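Putative oxidoreductase (Magnetospirillum magnetotacticum, PDB 3C1A) is a putative oxidoreductase of the GFO/IDH/MocA family, and probably binds a nicotinamide dinucleotide cofactor in its Rossmann-fold domain. Local coordinates at residues V166-L169 with W170-A174; T275-M278 with P279-A283. All coordinates share one frame; numbering follows the deposited sequence.

In the fold
Both contacts are local, and both lie at the start of a helix, where the incoming loop meets the first turn. Contact 1 opens helix 168-184 and is partly buried, in the part of the chain that belongs to the GFO/IDH/MocA C-terminal family. Contact 2 opens helix 279-290 at the surface. The two do not touch: their centres lie about 23 Å apart, on opposite sides of the chain's centre, with nearest atoms about 13 Å apart. The chemistry follows the setting. Residues 166-174 put a selenomethionine on a tryptophan face and lean a valine, a proline and a leucine on their helical neighbours. Residues 275-283 use a glutamate and an arginine alongside the backbone bond of the first turn.

Contact 1 (V166-L169 with W170-A174); sequences VPML and WDWGA
The first turn of helix 168-184 starts here, with Pro-167 as N-cap residue. Its carbonyl O accepts Asp-171 N at 3.0 Å in a nearly straight bond of 175°, and a weak bond from Trp-170 N. One residue on, Met-168 O takes both Trp-172 N, at 2.8 Å, and Gly-173 N. Met-168 is selenomethionine. Its CG lies over one face of the Trp-172 indole, 3.9 Å from Trp-172 CD2, in a CH-pi contact. Chi1 (173°) and chi2 (175°), both near anti, carry the chain out over the indole; the bend at chi3 only turns CE. Met-168 SE stands 4.3 Å from the centroid of the six-membered ring of Trp-172, as a Met-aromatic contact. Before the helix, Val-166 CG1 rests 3.8 Å from Asp-171 CB. Leu-169 CD2 lies 4.0 Å from Trp-170 CD1, which also meets Pro-167 CB. A water donates to Val-166 O and to Asp-171 OD2, the latter at 2.7 Å, and so ties the incoming loop to the helix. Asp-171 OD2 also forms a salt bridge with Arg-20. Water and arginine both bind OD2 and so fix the carboxylate, while the selenium and indole contact is apolar.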
loop_
_atom_site.group_PDB
_atom_site.type_symbol
_atom_site.label_atom_id
_atom_site.label_comp_id
_atom_site.label_asym_id
_atom_site.label_seq_id
_atom_site.Cartn_x
_atom_site.Cartn_y
_atom_site.Cartn_z
ATOM N N VAL A 166 -3.630 -14.286 -5.278
ATOM C CA VAL A 166 -2.427 -13.679 -4.686
ATOM C C VAL A 166 -2.402 -14.043 -3.202
ATOM O O VAL A 166 -3.370 -13.777 -2.476
ATOM C CB VAL A 166 -2.367 -12.126 -4.901
ATOM C CG1 VAL A 166 -1.152 -11.512 -4.247
ATOM C CG2 VAL A 166 -2.332 -11.789 -6.363
ATOM N N PRO A 167 -1.313 -14.681 -2.733
ATOM C CA PRO A 167 -1.273 -15.091 -1.334
ATOM C C PRO A 167 -1.437 -13.942 -0.386
ATOM O O PRO A 167 -0.814 -12.887 -0.598
ATOM C CB PRO A 167 0.144 -15.682 -1.185
ATOM C CG PRO A 167 0.510 -16.058 -2.517
ATOM C CD PRO A 167 -0.058 -15.045 -3.407
HETATM N N MSE A 168 -2.283 -14.156 0.633
HETATM C CA MSE A 168 -2.540 -13.193 1.721
HETATM C C MSE A 168 -1.242 -12.549 2.240
HETATM O O MSE A 168 -1.205 -11.357 2.459
HETATM C CB MSE A 168 -3.266 -13.920 2.872
HETATM C CG MSE A 168 -3.432 -13.110 4.096
HETATM SE SE MSE A 168 -4.477 -13.995 5.422
HETATM C CE MSE A 168 -3.149 -15.445 5.844
ATOM N N LEU A 169 -0.176 -13.329 2.418
ATOM C CA LEU A 169 1.104 -12.800 2.957
ATOM C C LEU A 169 1.542 -11.596 2.104
ATOM O O LEU A 169 1.917 -10.548 2.623
ATOM C CB LEU A 169 2.197 -13.893 2.962
ATOM C CG LEU A 169 3.525 -13.650 3.701
ATOM C CD1 LEU A 169 3.923 -14.886 4.568
ATOM C CD2 LEU A 169 4.649 -13.250 2.755
ATOM N N TRP A 170 1.452 -11.744 0.788
ATOM C CA TRP A 170 1.912 -10.707 -0.132
ATOM C C TRP A 170 0.919 -9.593 -0.207
ATOM O O TRP A 170 1.283 -8.437 -0.033
ATOM C CB TRP A 170 2.138 -11.276 -1.521
ATOM C CG TRP A 170 3.419 -12.047 -1.558
ATOM C CD1 TRP A 170 3.622 -13.318 -1.126
ATOM C CD2 TRP A 170 4.686 -11.548 -1.975
ATOM N NE1 TRP A 170 4.939 -13.665 -1.282
ATOM C CE2 TRP A 170 5.622 -12.594 -1.799
ATOM C CE3 TRP A 170 5.122 -10.330 -2.488
ATOM C CZ2 TRP A 170 6.962 -12.454 -2.135
ATOM C CZ3 TRP A 170 6.458 -10.189 -2.808
ATOM C CH2 TRP A 170 7.355 -11.244 -2.639
ATOM N N ASP A 171 -0.317 -9.952 -0.493
ATOM C CA ASP A 171 -1.385 -8.988 -0.727
ATOM C C ASP A 171 -1.662 -8.145 0.525
ATOM O O ASP A 171 -1.496 -6.932 0.495
ATOM C CB ASP A 171 -2.614 -9.749 -1.229
ATOM C CG ASP A 171 -3.787 -8.866 -1.596
ATOM O OD1 ASP A 171 -3.666 -7.624 -1.732
ATOM O OD2 ASP A 171 -4.875 -9.456 -1.765
ATOM N N TRP A 172 -2.059 -8.775 1.627
ATOM C CA TRP A 172 -2.280 -8.033 2.870
ATOM C C TRP A 172 -0.970 -7.652 3.521
ATOM O O TRP A 172 -0.855 -6.598 4.072
ATOM C CB TRP A 172 -3.098 -8.851 3.874
ATOM C CG TRP A 172 -4.455 -9.298 3.408
ATOM C CD1 TRP A 172 -4.936 -9.336 2.117
ATOM C CD2 TRP A 172 -5.505 -9.826 4.235
ATOM N NE1 TRP A 172 -6.227 -9.831 2.110
ATOM C CE2 TRP A 172 -6.594 -10.143 3.390
ATOM C CE3 TRP A 172 -5.641 -10.034 5.604
ATOM C CZ2 TRP A 172 -7.788 -10.660 3.880
ATOM C CZ3 TRP A 172 -6.814 -10.560 6.075
ATOM C CH2 TRP A 172 -7.861 -10.890 5.220
ATOM N N GLY A 173 0.037 -8.521 3.457
ATOM C CA GLY A 173 1.312 -8.245 4.131
ATOM C C GLY A 173 2.054 -7.011 3.635
ATOM O O GLY A 173 2.634 -6.277 4.434
ATOM N N ALA A 174 2.023 -6.756 2.326
ATOM C CA ALA A 174 2.679 -5.580 1.769
ATOM C C ALA A 174 2.076 -4.312 2.410
ATOM O O ALA A 174 2.758 -3.327 2.666
ATOM C CB ALA A 174 2.562 -5.556 0.197
HETATM O O HOH W 1 -5.003 -12.132 -1.374
#

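Contact 2 (T275-M278 with P279-A283); sequences TDEM and PLTRA
The chain runs extended through Glu-277 and Met-278 and turns into helix 279-290 at Pro-279, where Met-278 O accepts Arg-282 N at 2.9 Å with an N-H...O angle of 168°. Met-278 is the N-cap residue. Pro-279 follows it in the first position of the helix, a place that suits proline because no backbone N-H is needed there. Met-278 is selenomethionine, and its CB packs 3.8 Å from Pro-279 CD. Met-278 CB also has Thr-281 OG1 at 3.8 Å, while the end of the side chain leads away from the helix.

Glu-277 and Arg-282 carry the polar side of the contact. In Glu-277, CG is anti to the backbone N (chi1 -177°) and the chain stays extended, which brings the carboxylate alongside the first turn. Glu-277 CD lies 3.8 Å from Arg-282 CB. Glu-277 OE1 comes to the edge of the guanidinium, near its plane, 3.4 Å from Arg-282 NH1. This is a weak hydrogen bond within a salt bridge, with the carboxylate and guanidinium planes 85° apart. Glu-277 OE2 lies 3.8 Å from Thr-281 CG2 and pairs more strongly with Arg-285, further along the helix. Glu-136 holds the other end of the Arg-282 guanidinium through NH2. The two carboxylates probably ease the closeness of Arg-282 and Arg-285. With an alanine at position Glu-277, Arg-285 would probably lose its carboxylate mate and Arg-282 NH1 its weak bond, leaving the two like charges less well balanced.

Leu-280 and Thr-281 touch helix 25-31, and Leu-280 and Ala-283 reach Glu-126 on strand 123-126, an outermost strand of the parallel sheet. The start of helix 279-290 is thereby packed against the Rossmann-type domain.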
loop_
_atom_site.group_PDB
_atom_site.type_symbol
_atom_site.label_atom_id
_atom_site.label_comp_id
_atom_site.label_asym_id
_atom_site.label_seq_id
_atom_site.Cartn_x
_atom_site.Cartn_y
_atom_site.Cartn_z
ATOM N N THR A 275 -7.328 14.517 10.513
ATOM C CA THR A 275 -8.184 15.130 9.513
ATOM C C THR A 275 -8.696 14.077 8.527
ATOM O O THR A 275 -8.244 12.928 8.526
ATOM C CB THR A 275 -7.447 16.263 8.819
ATOM O OG1 THR A 275 -6.239 15.768 8.238
ATOM C CG2 THR A 275 -7.117 17.355 9.854
ATOM N N ASP A 276 -9.672 14.462 7.712
ATOM C CA ASP A 276 -10.563 13.462 7.120
ATOM C C ASP A 276 -10.356 13.139 5.619
ATOM O O ASP A 276 -11.150 12.407 5.051
ATOM C CB ASP A 276 -12.011 13.834 7.448
ATOM C CG ASP A 276 -12.319 13.701 8.960
ATOM O OD1 ASP A 276 -12.478 12.549 9.436
ATOM O OD2 ASP A 276 -12.389 14.736 9.659
ATOM N N GLU A 277 -9.303 13.655 4.995
ATOM C CA GLU A 277 -9.056 13.296 3.610
ATOM C C GLU A 277 -8.906 11.790 3.518
ATOM O O GLU A 277 -8.245 11.168 4.352
ATOM C CB GLU A 277 -7.832 14.003 3.025
ATOM C CG GLU A 277 -7.611 13.673 1.546
ATOM C CD GLU A 277 -6.490 14.460 0.901
ATOM O OE1 GLU A 277 -5.579 14.899 1.607
ATOM O OE2 GLU A 277 -6.522 14.660 -0.325
HETATM N N MSE A 278 -9.543 11.190 2.518
HETATM C CA MSE A 278 -9.403 9.761 2.308
HETATM C C MSE A 278 -8.007 9.373 1.834
HETATM O O MSE A 278 -7.410 10.046 1.006
HETATM C CB MSE A 278 -10.460 9.232 1.368
HETATM C CG MSE A 278 -11.622 8.695 2.164
HETATM SE SE MSE A 278 -12.553 7.573 1.003
HETATM C CE MSE A 278 -13.213 8.801 0.047
ATOM N N PRO A 279 -7.443 8.306 2.409
ATOM C CA PRO A 279 -6.095 7.956 1.977
ATOM C C PRO A 279 -5.901 7.858 0.466
ATOM O O PRO A 279 -4.924 8.406 -0.046
ATOM C CB PRO A 279 -5.843 6.607 2.660
ATOM C CG PRO A 279 -6.707 6.659 3.890
ATOM C CD PRO A 279 -7.931 7.429 3.483
ATOM N N LEU A 280 -6.787 7.161 -0.248
ATOM C CA LEU A 280 -6.599 7.005 -1.695
ATOM C C LEU A 280 -6.716 8.337 -2.421
ATOM O O LEU A 280 -6.039 8.570 -3.418
ATOM C CB LEU A 280 -7.562 5.979 -2.280
ATOM C CG LEU A 280 -7.473 5.682 -3.769
ATOM C CD1 LEU A 280 -6.108 5.148 -4.094
ATOM C CD2 LEU A 280 -8.570 4.684 -4.162
ATOM N N THR A 281 -7.604 9.197 -1.955
ATOM C CA THR A 281 -7.698 10.518 -2.525
ATOM C C THR A 281 -6.368 11.245 -2.348
ATOM O O THR A 281 -5.852 11.828 -3.303
ATOM C CB THR A 281 -8.866 11.309 -1.931
ATOM O OG1 THR A 281 -10.099 10.618 -2.198
ATOM C CG2 THR A 281 -8.900 12.698 -2.512
ATOM N N ARG A 282 -5.777 11.145 -1.152
ATOM C CA ARG A 282 -4.468 11.722 -0.881
ATOM C C ARG A 282 -3.371 11.193 -1.751
ATOM O O ARG A 282 -2.581 11.969 -2.258
ATOM C CB ARG A 282 -4.084 11.488 0.568
ATOM C CG ARG A 282 -2.866 12.280 1.038
ATOM C CD ARG A 282 -2.908 12.408 2.545
ATOM N NE ARG A 282 -1.690 13.017 3.036
ATOM C CZ ARG A 282 -1.577 14.295 3.369
ATOM N NH1 ARG A 282 -2.607 15.132 3.276
ATOM N NH2 ARG A 282 -0.409 14.741 3.803
ATOM N N ALA A 283 -3.312 9.862 -1.912
ATOM C CA ALA A 283 -2.321 9.205 -2.781
ATOM C C ALA A 283 -2.324 9.721 -4.223
ATOM O O ALA A 283 -1.275 10.102 -4.760
ATOM C CB ALA A 283 -2.549 7.695 -2.769
#